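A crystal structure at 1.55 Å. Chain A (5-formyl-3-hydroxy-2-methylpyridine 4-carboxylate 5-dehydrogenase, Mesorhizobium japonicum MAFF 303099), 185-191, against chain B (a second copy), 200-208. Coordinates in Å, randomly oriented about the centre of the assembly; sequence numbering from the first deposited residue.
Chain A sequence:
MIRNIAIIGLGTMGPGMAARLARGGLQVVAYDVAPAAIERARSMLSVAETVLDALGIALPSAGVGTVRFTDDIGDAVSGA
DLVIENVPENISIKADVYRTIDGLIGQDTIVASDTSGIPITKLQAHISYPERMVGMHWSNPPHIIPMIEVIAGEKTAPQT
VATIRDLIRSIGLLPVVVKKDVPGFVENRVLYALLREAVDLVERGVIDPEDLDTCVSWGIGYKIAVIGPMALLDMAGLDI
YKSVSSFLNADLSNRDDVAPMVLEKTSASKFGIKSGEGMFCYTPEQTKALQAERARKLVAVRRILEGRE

Chain A 185-191: FVENRVL
Chain B, residues 200-208: DLVERGVID

Val A186 and Leu B201 form the apolar centre, their CA atoms 7.4 Å apart and both CA-to-CB bonds pointing toward the other chain. Val A186 (phi/psi -110/-52, chi1 t) immediately precedes a helix that begins at Glu A187 and runs on beyond Leu A191; its O accepts a hydrogen bond from Val A190 N at 3.0 Å. Its CG1 lies 4.2 Å from Leu B201 CD1, its CG2 3.8 Å from both Val B206 CG1 and Ile B207 CD1; both methyls pack against Ile B207 CD1. A short branched side chain suits this buried spot. Leu B201 (m, t) places CD1 3.9 Å from Val A190 CG2; its apolar fork suits contact with both Val A190 and Arg A189.

In chain B the helix ends after Glu B203. Gly B205 follows Arg B204 at 78/24, a positive phi that favours glycine. Val B206 N donates a hydrogen bond to Leu B201 O at 2.9 Å, and the turn brings Val B206 (t) and extended Ile B207 (-162/141; t, t) toward Val A186.

At the polar edge, Arg A189 (m, t, p, 90°) passes Leu B201, NE to CD2 3.7 Å. Its NH2 approaches Arg B204 NH2 (p, t, t, 96°) at 3.6 Å, like charges tempered by Asp B200, whose OD2 salt-bridges Arg B204 NE at 3.2 Å. Arginine's several N-H donors suit this hydrated edge: one water donates to Asp B200 OD2 (2.7 Å) and accepts from Arg A189 NH2 (3.1 Å) and Arg B204 NH2 (3.0 Å).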

# COMPACT_ATOMS: atom_id res chain seq x y z
N PHE A 185 16.14 -2.54 -6.02
CA PHE A 185 16.34 -1.31 -5.24
C PHE A 185 15.46 -1.35 -3.98
O PHE A 185 15.58 -2.30 -3.20
CB PHE A 185 16.07 -0.09 -6.13
CG PHE A 185 16.78 -0.16 -7.46
CD1 PHE A 185 18.12 -0.53 -7.53
CD2 PHE A 185 16.10 0.12 -8.63
CE1 PHE A 185 18.77 -0.60 -8.75
CE2 PHE A 185 16.74 0.03 -9.86
CZ PHE A 185 18.08 -0.31 -9.92
N VAL A 186 14.60 -0.36 -3.74
CA VAL A 186 13.73 -0.44 -2.55
C VAL A 186 12.27 -0.67 -2.93
O VAL A 186 11.63 -1.60 -2.41
CB VAL A 186 13.85 0.82 -1.67
CG1 VAL A 186 12.75 0.85 -0.59
CG2 VAL A 186 15.24 0.85 -1.04
N GLU A 187 11.75 0.17 -3.82
CA GLU A 187 10.32 0.16 -4.16
C GLU A 187 9.86 -1.23 -4.60
O GLU A 187 8.92 -1.80 -4.04
CB GLU A 187 10.02 1.18 -5.25
CG GLU A 187 8.58 1.21 -5.68
CD GLU A 187 8.40 2.00 -6.96
OE1 GLU A 187 9.15 1.73 -7.93
OE2 GLU A 187 7.53 2.89 -7.01
N ASN A 188 10.52 -1.78 -5.61
CA ASN A 188 10.02 -3.04 -6.13
C ASN A 188 10.35 -4.21 -5.20
O ASN A 188 9.67 -5.23 -5.26
CB ASN A 188 10.53 -3.28 -7.55
CG ASN A 188 9.65 -2.58 -8.57
OD1 ASN A 188 8.43 -2.54 -8.40
ND2 ASN A 188 10.26 -1.99 -9.61
N ARG A 189 11.33 -4.06 -4.31
CA ARG A 189 11.54 -5.11 -3.30
C ARG A 189 10.36 -5.17 -2.35
O ARG A 189 9.82 -6.25 -2.06
CB ARG A 189 12.81 -4.86 -2.50
CG ARG A 189 14.08 -5.09 -3.29
CD ARG A 189 15.32 -5.06 -2.40
NE ARG A 189 15.45 -6.19 -1.50
CZ ARG A 189 16.08 -7.32 -1.80
NH1 ARG A 189 16.65 -7.48 -2.98
NH2 ARG A 189 16.15 -8.29 -0.89
N VAL A 190 9.94 -4.02 -1.86
CA VAL A 190 8.83 -4.01 -0.93
C VAL A 190 7.54 -4.42 -1.66
O VAL A 190 6.74 -5.19 -1.13
CB VAL A 190 8.68 -2.63 -0.25
CG1 VAL A 190 7.47 -2.62 0.67
CG2 VAL A 190 9.94 -2.30 0.55
N LEU A 191 7.38 -3.97 -2.90
CA LEU A 191 6.21 -4.38 -3.68
C LEU A 191 6.18 -5.89 -3.92
O LEU A 191 5.14 -6.54 -3.75
CB LEU A 191 6.18 -3.65 -5.03
CG LEU A 191 5.01 -4.06 -5.95
CD1 LEU A 191 3.65 -3.74 -5.32
CD2 LEU A 191 5.15 -3.41 -7.32
N ASP B 200 13.83 -4.85 6.92
CA ASP B 200 15.13 -5.41 6.55
C ASP B 200 15.98 -4.39 5.79
O ASP B 200 17.18 -4.23 6.05
CB ASP B 200 14.97 -6.68 5.72
CG ASP B 200 16.26 -7.49 5.67
OD1 ASP B 200 16.79 -7.83 6.75
OD2 ASP B 200 16.75 -7.77 4.55
N LEU B 201 15.35 -3.65 4.88
CA LEU B 201 16.10 -2.71 4.07
C LEU B 201 16.62 -1.53 4.90
O LEU B 201 17.74 -1.04 4.68
CB LEU B 201 15.24 -2.21 2.91
CG LEU B 201 14.93 -3.31 1.88
CD1 LEU B 201 13.82 -2.87 0.94
CD2 LEU B 201 16.17 -3.68 1.10
N VAL B 202 15.82 -1.07 5.86
CA VAL B 202 16.24 0.01 6.75
C VAL B 202 17.37 -0.50 7.64
O VAL B 202 18.42 0.13 7.77
CB VAL B 202 15.07 0.53 7.59
CG1 VAL B 202 15.57 1.44 8.71
CG2 VAL B 202 14.06 1.25 6.69
N GLU B 203 17.15 -1.68 8.20
CA GLU B 203 18.10 -2.29 9.14
C GLU B 203 19.48 -2.50 8.54
O GLU B 203 20.49 -2.28 9.23
CB GLU B 203 17.51 -3.61 9.61
CG GLU B 203 18.33 -4.42 10.55
CD GLU B 203 17.52 -5.57 11.07
OE1 GLU B 203 17.45 -6.61 10.39
OE2 GLU B 203 16.91 -5.41 12.13
N ARG B 204 19.56 -2.88 7.27
CA ARG B 204 20.87 -3.16 6.69
C ARG B 204 21.41 -1.98 5.88
O ARG B 204 22.37 -2.13 5.12
CB ARG B 204 20.83 -4.42 5.84
CG ARG B 204 19.97 -4.40 4.61
CD ARG B 204 19.74 -5.86 4.22
NE ARG B 204 18.98 -6.07 2.99
CZ ARG B 204 19.54 -6.29 1.80
NH1 ARG B 204 20.85 -6.31 1.67
NH2 ARG B 204 18.77 -6.50 0.74
N GLY B 205 20.82 -0.81 6.09
CA GLY B 205 21.39 0.43 5.58
C GLY B 205 21.19 0.71 4.11
O GLY B 205 21.96 1.46 3.50
N VAL B 206 20.16 0.11 3.52
CA VAL B 206 19.86 0.37 2.12
C VAL B 206 19.19 1.73 1.97
O VAL B 206 19.33 2.39 0.95
CB VAL B 206 18.99 -0.75 1.51
CG1 VAL B 206 18.63 -0.46 0.05
CG2 VAL B 206 19.72 -2.11 1.62
N ILE B 207 18.47 2.18 3.00
CA ILE B 207 17.67 3.40 2.87
C ILE B 207 17.30 3.93 4.26
O ILE B 207 17.05 3.15 5.17
CB ILE B 207 16.40 3.13 2.01
CG1 ILE B 207 15.64 4.42 1.70
CG2 ILE B 207 15.47 2.09 2.67
CD1 ILE B 207 14.54 4.21 0.63
N ASP B 208 17.33 5.26 4.42
CA ASP B 208 16.93 5.89 5.69
C ASP B 208 15.43 5.68 5.90
O ASP B 208 14.68 5.58 4.93
CB ASP B 208 17.28 7.39 5.69
CG ASP B 208 18.78 7.63 5.79
OD1 ASP B 208 19.51 6.74 6.26
OD2 ASP B 208 19.23 8.73 5.39
O HOH W 1 16.16 -7.09 2.02